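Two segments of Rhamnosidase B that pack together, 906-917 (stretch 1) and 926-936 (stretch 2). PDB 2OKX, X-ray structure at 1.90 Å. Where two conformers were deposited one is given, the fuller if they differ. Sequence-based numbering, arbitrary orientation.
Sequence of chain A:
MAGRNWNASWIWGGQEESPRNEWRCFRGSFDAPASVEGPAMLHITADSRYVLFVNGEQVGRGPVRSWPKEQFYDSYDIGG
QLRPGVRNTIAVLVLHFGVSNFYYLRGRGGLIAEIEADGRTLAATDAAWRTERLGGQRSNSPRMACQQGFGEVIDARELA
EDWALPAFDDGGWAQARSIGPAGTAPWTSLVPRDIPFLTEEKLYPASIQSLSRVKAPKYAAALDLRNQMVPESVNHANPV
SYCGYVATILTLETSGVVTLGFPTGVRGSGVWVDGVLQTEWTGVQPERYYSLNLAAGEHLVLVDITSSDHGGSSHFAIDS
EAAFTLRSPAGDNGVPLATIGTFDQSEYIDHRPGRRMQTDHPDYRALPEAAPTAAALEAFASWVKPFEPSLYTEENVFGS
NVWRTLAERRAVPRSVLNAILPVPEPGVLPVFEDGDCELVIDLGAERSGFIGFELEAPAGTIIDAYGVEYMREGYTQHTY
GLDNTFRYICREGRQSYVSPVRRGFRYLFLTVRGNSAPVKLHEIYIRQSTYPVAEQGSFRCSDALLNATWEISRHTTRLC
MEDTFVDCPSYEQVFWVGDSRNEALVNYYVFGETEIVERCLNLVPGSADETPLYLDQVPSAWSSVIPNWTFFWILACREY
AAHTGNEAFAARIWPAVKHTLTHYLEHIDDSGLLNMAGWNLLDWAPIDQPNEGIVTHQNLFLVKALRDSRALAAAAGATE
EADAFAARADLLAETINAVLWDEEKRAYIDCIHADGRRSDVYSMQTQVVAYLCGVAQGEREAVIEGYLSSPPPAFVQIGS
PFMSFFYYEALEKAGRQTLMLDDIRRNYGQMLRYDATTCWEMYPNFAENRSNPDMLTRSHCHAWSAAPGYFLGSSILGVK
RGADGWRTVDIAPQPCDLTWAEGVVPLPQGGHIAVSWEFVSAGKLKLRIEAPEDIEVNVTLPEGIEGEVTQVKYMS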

# COMPACT_ATOMS: atom_id res chain seq x y z
N PRO A 906 5.32 26.12 -1.94
CA PRO A 906 4.63 26.62 -0.74
C PRO A 906 5.59 26.68 0.44
O PRO A 906 6.61 25.99 0.45
N LEU A 907 5.27 27.50 1.43
CA LEU A 907 6.11 27.64 2.62
C LEU A 907 5.39 27.09 3.84
O LEU A 907 4.19 27.30 4.01
N PRO A 908 6.12 26.39 4.72
CA PRO A 908 5.49 25.82 5.91
C PRO A 908 4.85 26.85 6.84
O PRO A 908 3.83 26.56 7.47
N GLN A 909 5.43 28.04 6.91
CA GLN A 909 4.88 29.09 7.77
C GLN A 909 3.72 29.82 7.09
O GLN A 909 3.10 30.70 7.68
N GLY A 910 3.43 29.43 5.85
CA GLY A 910 2.36 30.08 5.12
C GLY A 910 2.95 30.94 4.01
O GLY A 910 4.09 31.40 4.12
N GLY A 911 2.17 31.16 2.96
CA GLY A 911 2.66 31.95 1.85
C GLY A 911 3.43 31.06 0.90
O GLY A 911 3.42 29.83 1.05
N HIS A 912 4.10 31.64 -0.08
CA HIS A 912 4.86 30.83 -1.02
C HIS A 912 5.99 31.59 -1.68
O HIS A 912 6.13 32.80 -1.51
N ILE A 913 6.79 30.85 -2.44
CA ILE A 913 7.90 31.42 -3.20
C ILE A 913 7.52 31.17 -4.66
O ILE A 913 7.39 30.02 -5.08
N ALA A 914 7.31 32.24 -5.43
CA ALA A 914 6.97 32.09 -6.84
C ALA A 914 8.14 32.57 -7.67
O ALA A 914 8.68 33.65 -7.42
N VAL A 915 8.55 31.77 -8.64
CA VAL A 915 9.68 32.12 -9.49
C VAL A 915 9.38 31.86 -10.96
O VAL A 915 8.79 30.84 -11.32
N SER A 916 9.78 32.78 -11.82
CA SER A 916 9.60 32.59 -13.25
C SER A 916 10.81 33.19 -13.96
O SER A 916 11.34 34.22 -13.52
N TRP A 917 11.26 32.54 -15.02
CA TRP A 917 12.37 33.06 -15.79
C TRP A 917 12.30 32.60 -17.23
O TRP A 917 11.66 31.60 -17.55
N LYS A 926 15.48 36.90 -17.82
CA LYS A 926 14.55 37.81 -17.18
C LYS A 926 14.07 36.89 -16.06
O LYS A 926 13.66 35.75 -16.32
N LEU A 927 14.12 37.36 -14.82
CA LEU A 927 13.73 36.55 -13.67
C LEU A 927 12.86 37.32 -12.69
O LEU A 927 13.18 38.45 -12.34
N ARG A 928 11.76 36.70 -12.25
CA ARG A 928 10.85 37.32 -11.29
C ARG A 928 10.75 36.39 -10.08
O ARG A 928 10.63 35.17 -10.21
N ILE A 929 10.80 36.99 -8.89
CA ILE A 929 10.73 36.26 -7.64
C ILE A 929 9.71 36.96 -6.75
O ILE A 929 9.75 38.18 -6.59
N GLU A 930 8.79 36.20 -6.18
CA GLU A 930 7.79 36.77 -5.29
C GLU A 930 7.78 35.95 -4.01
O GLU A 930 7.70 34.72 -4.05
N ALA A 931 7.88 36.63 -2.87
CA ALA A 931 7.90 35.93 -1.59
C ALA A 931 7.49 36.88 -0.46
O ALA A 931 7.46 38.09 -0.65
N PRO A 932 7.14 36.32 0.71
CA PRO A 932 6.74 37.15 1.86
C PRO A 932 7.89 38.09 2.22
O PRO A 932 9.05 37.70 2.15
N GLU A 933 7.56 39.31 2.61
CA GLU A 933 8.55 40.34 2.94
C GLU A 933 9.61 39.98 3.99
O GLU A 933 10.72 40.48 3.91
N ASP A 934 9.26 39.14 4.95
CA ASP A 934 10.20 38.78 6.01
C ASP A 934 11.17 37.65 5.64
O ASP A 934 11.94 37.19 6.48
N ILE A 935 11.15 37.21 4.40
CA ILE A 935 12.05 36.15 3.98
C ILE A 935 13.20 36.74 3.17
O ILE A 935 12.98 37.47 2.20
N GLU A 936 14.43 36.44 3.58
CA GLU A 936 15.61 36.93 2.88
C GLU A 936 15.83 36.08 1.63
O GLU A 936 15.80 34.85 1.70

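The most unusual feature of this contact is its turn end, where a regular antiparallel ladder gives way to two loops joined by packed methyl groups and one bridging water. The water accepts a hydrogen bond from Gln909 NE2 (2.9 Å to the water O) and donates one to Asp934 OD2 (2.8 Å from the water O), linking two type I turns, Leu907 to Gly910 and Pro932 to Ile935. Gln909 has chi1 p with chi2 between wells at -91°, and Asp934 has chi1 p; in these conformations both side chains meet the water. Gln909 points toward stretch 2, and its NE2 also lies 3.7 Å from Ile935 CD1, so the amide nitrogen that binds the water also touches an apolar methyl. Leu907 (m, t) and Ile935 (m, t) both point toward the opposing stretch and meet at their tips, Leu907 CD1 to Ile935 CD1 at 3.4 Å; the same Leu907 CD1 lies 3.7 Å from Pro932 CD. Ile913 joins this group: its CA-to-CB bond points away, but with chi1 m and chi2 m its end returns, placing Ile913 CD1 3.4 Å from Ala931 CB and 4.4 Å from Ile935 CD1. The Pro932 ring, C-gamma exo, also faces Gly911, with Gly911 CA 4.4 Å from Pro932 CG. An ideal CB on Gly911 would point toward stretch 2 and sit a tight 3.0 Å from Pro932 CG, although the backbone angles alone already call for glycine.

Beyond the turns, the strands run antiparallel at 174°, their axes 4.7 Å apart at closest approach. Main-chain hydrogen bonds come in pairs: Ala914 N to Glu930 O (2.9 Å) with Glu930 N to Ala914 O (2.8 Å), and Ser916 N to Arg928 O (3.0 Å) with Arg928 N to Ser916 O (2.8 Å). Side chains alternate between two faces along each strand, and the register pairs those on the same face. Val915, Trp917, Leu927 and Ile929 share the buried face. Val915 (t) sets its CG1 3.6 Å from Leu927 CD1 and its CG2 4.3 Å from Ile929 CG1, touching both neighbours. Leu927 (t, p) brings its end closer to stretch 1, where Leu927 CD1 also lies 3.8 Å from Trp917 CB and near the plane of the indole at the ring's edge. Trp917 has chi1 p, and its end leads away from stretch 2, leaving NE1 to find its hydrogen bond elsewhere in the structure. Ile929 adopts m, t.

The other face carries Ala914, Ser916, Arg928 and Glu930 and is more open. Ala914 CB and Glu930 CB are 4.1 Å apart, a simple cross-strand pairing in which the small alanine lies beside the base of an extended glutamate (t, t). Ser916, chi1 p, places OG 3.5 Å from Arg928 CB, a contact with the aliphatic base of a side chain whose first three chi angles are all t and whose end leads away. Together the two stretches bury 602 Å², counting both sides.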

# COMPACT_ATOMS: atom_id res chain seq x y z
CB PRO A 906 3.49 25.62 -0.55
CG PRO A 906 4.00 24.37 -1.17
CD PRO A 906 4.75 24.84 -2.39
CB LEU A 907 6.45 29.11 2.84
CG LEU A 907 7.27 29.80 1.75
CD1 LEU A 907 7.19 31.29 1.92
CD2 LEU A 907 8.72 29.32 1.80
CB PRO A 908 6.63 25.05 6.58
CG PRO A 908 7.85 25.80 6.16
CD PRO A 908 7.57 26.14 4.71
CB GLN A 909 5.96 30.12 8.13
CG GLN A 909 6.50 30.93 6.95
CD GLN A 909 7.71 30.28 6.30
OE1 GLN A 909 7.68 29.11 5.93
NE2 GLN A 909 8.79 31.05 6.16
CB HIS A 912 3.93 30.28 -2.11
CG HIS A 912 3.31 31.33 -2.97
ND1 HIS A 912 4.00 32.45 -3.38
CD2 HIS A 912 2.08 31.43 -3.51
CE1 HIS A 912 3.22 33.20 -4.13
NE2 HIS A 912 2.04 32.60 -4.23
CB ILE A 913 9.23 30.67 -2.93
CG1 ILE A 913 9.55 30.67 -1.43
CG2 ILE A 913 10.35 31.34 -3.70
CD1 ILE A 913 9.86 32.03 -0.85
CB ALA A 914 5.71 32.89 -7.17
CB VAL A 915 10.94 31.31 -9.11
CG1 VAL A 915 12.04 31.53 -10.15
CG2 VAL A 915 11.42 31.72 -7.73
CB SER A 916 8.32 33.28 -13.74
OG SER A 916 8.45 34.69 -13.72
CB TRP A 917 13.73 32.68 -15.17
CG TRP A 917 13.94 31.23 -14.79
CD1 TRP A 917 13.98 30.72 -13.52
CD2 TRP A 917 14.22 30.13 -15.67
NE1 TRP A 917 14.27 29.38 -13.55
CE2 TRP A 917 14.42 28.99 -14.86
CE3 TRP A 917 14.31 29.99 -17.06
CZ2 TRP A 917 14.71 27.72 -15.39
CZ3 TRP A 917 14.59 28.74 -17.59
CH2 TRP A 917 14.79 27.62 -16.76
CB LYS A 926 13.38 38.16 -18.10
CG LYS A 926 12.53 39.29 -17.58
CD LYS A 926 11.07 39.13 -17.99
CE LYS A 926 10.90 38.95 -19.49
NZ LYS A 926 9.47 38.76 -19.85
CB LEU A 927 14.99 36.04 -12.95
CG LEU A 927 14.86 35.42 -11.55
CD1 LEU A 927 14.15 34.08 -11.65
CD2 LEU A 927 16.25 35.22 -10.94
CB ARG A 928 9.46 37.49 -11.92
CG ARG A 928 8.42 38.14 -11.01
CD ARG A 928 7.02 38.00 -11.60
NE ARG A 928 5.99 38.65 -10.79
CZ ARG A 928 5.75 39.96 -10.76
NH1 ARG A 928 6.48 40.78 -11.51
NH2 ARG A 928 4.79 40.44 -9.99
CB ILE A 929 12.09 36.28 -6.90
CG1 ILE A 929 13.16 35.60 -7.77
CG2 ILE A 929 11.97 35.57 -5.55
CD1 ILE A 929 14.58 35.88 -7.30
CB GLU A 930 6.41 36.75 -5.95
CG GLU A 930 5.38 37.61 -5.25
CD GLU A 930 4.18 37.94 -6.12
OE1 GLU A 930 3.36 38.79 -5.71
OE2 GLU A 930 4.05 37.34 -7.22
CB ALA A 931 9.29 35.38 -1.32
CB PRO A 932 6.45 36.11 2.94
CG PRO A 932 5.92 34.95 2.14
CD PRO A 932 6.91 34.89 0.99
CB GLU A 933 7.84 41.63 3.38
CG GLU A 933 6.93 41.44 4.58
CD GLU A 933 6.16 42.70 4.93
OE1 GLU A 933 5.24 42.61 5.78
OE2 GLU A 933 6.47 43.78 4.37
CB ASP A 934 9.44 38.41 7.28
CG ASP A 934 8.44 37.30 7.05
OD1 ASP A 934 7.64 37.41 6.09
OD2 ASP A 934 8.45 36.33 7.83
CB ILE A 935 11.30 35.09 3.15
CG1 ILE A 935 10.29 34.38 4.05
CG2 ILE A 935 12.29 34.09 2.54
CD1 ILE A 935 9.43 33.36 3.33
CB GLU A 936 16.83 36.87 3.80
CG GLU A 936 18.18 37.05 3.10
CD GLU A 936 19.34 37.14 4.08
OE1 GLU A 936 20.48 36.82 3.69
OE2 GLU A 936 19.12 37.56 5.23
O HOH W 1 8.98 33.59 7.62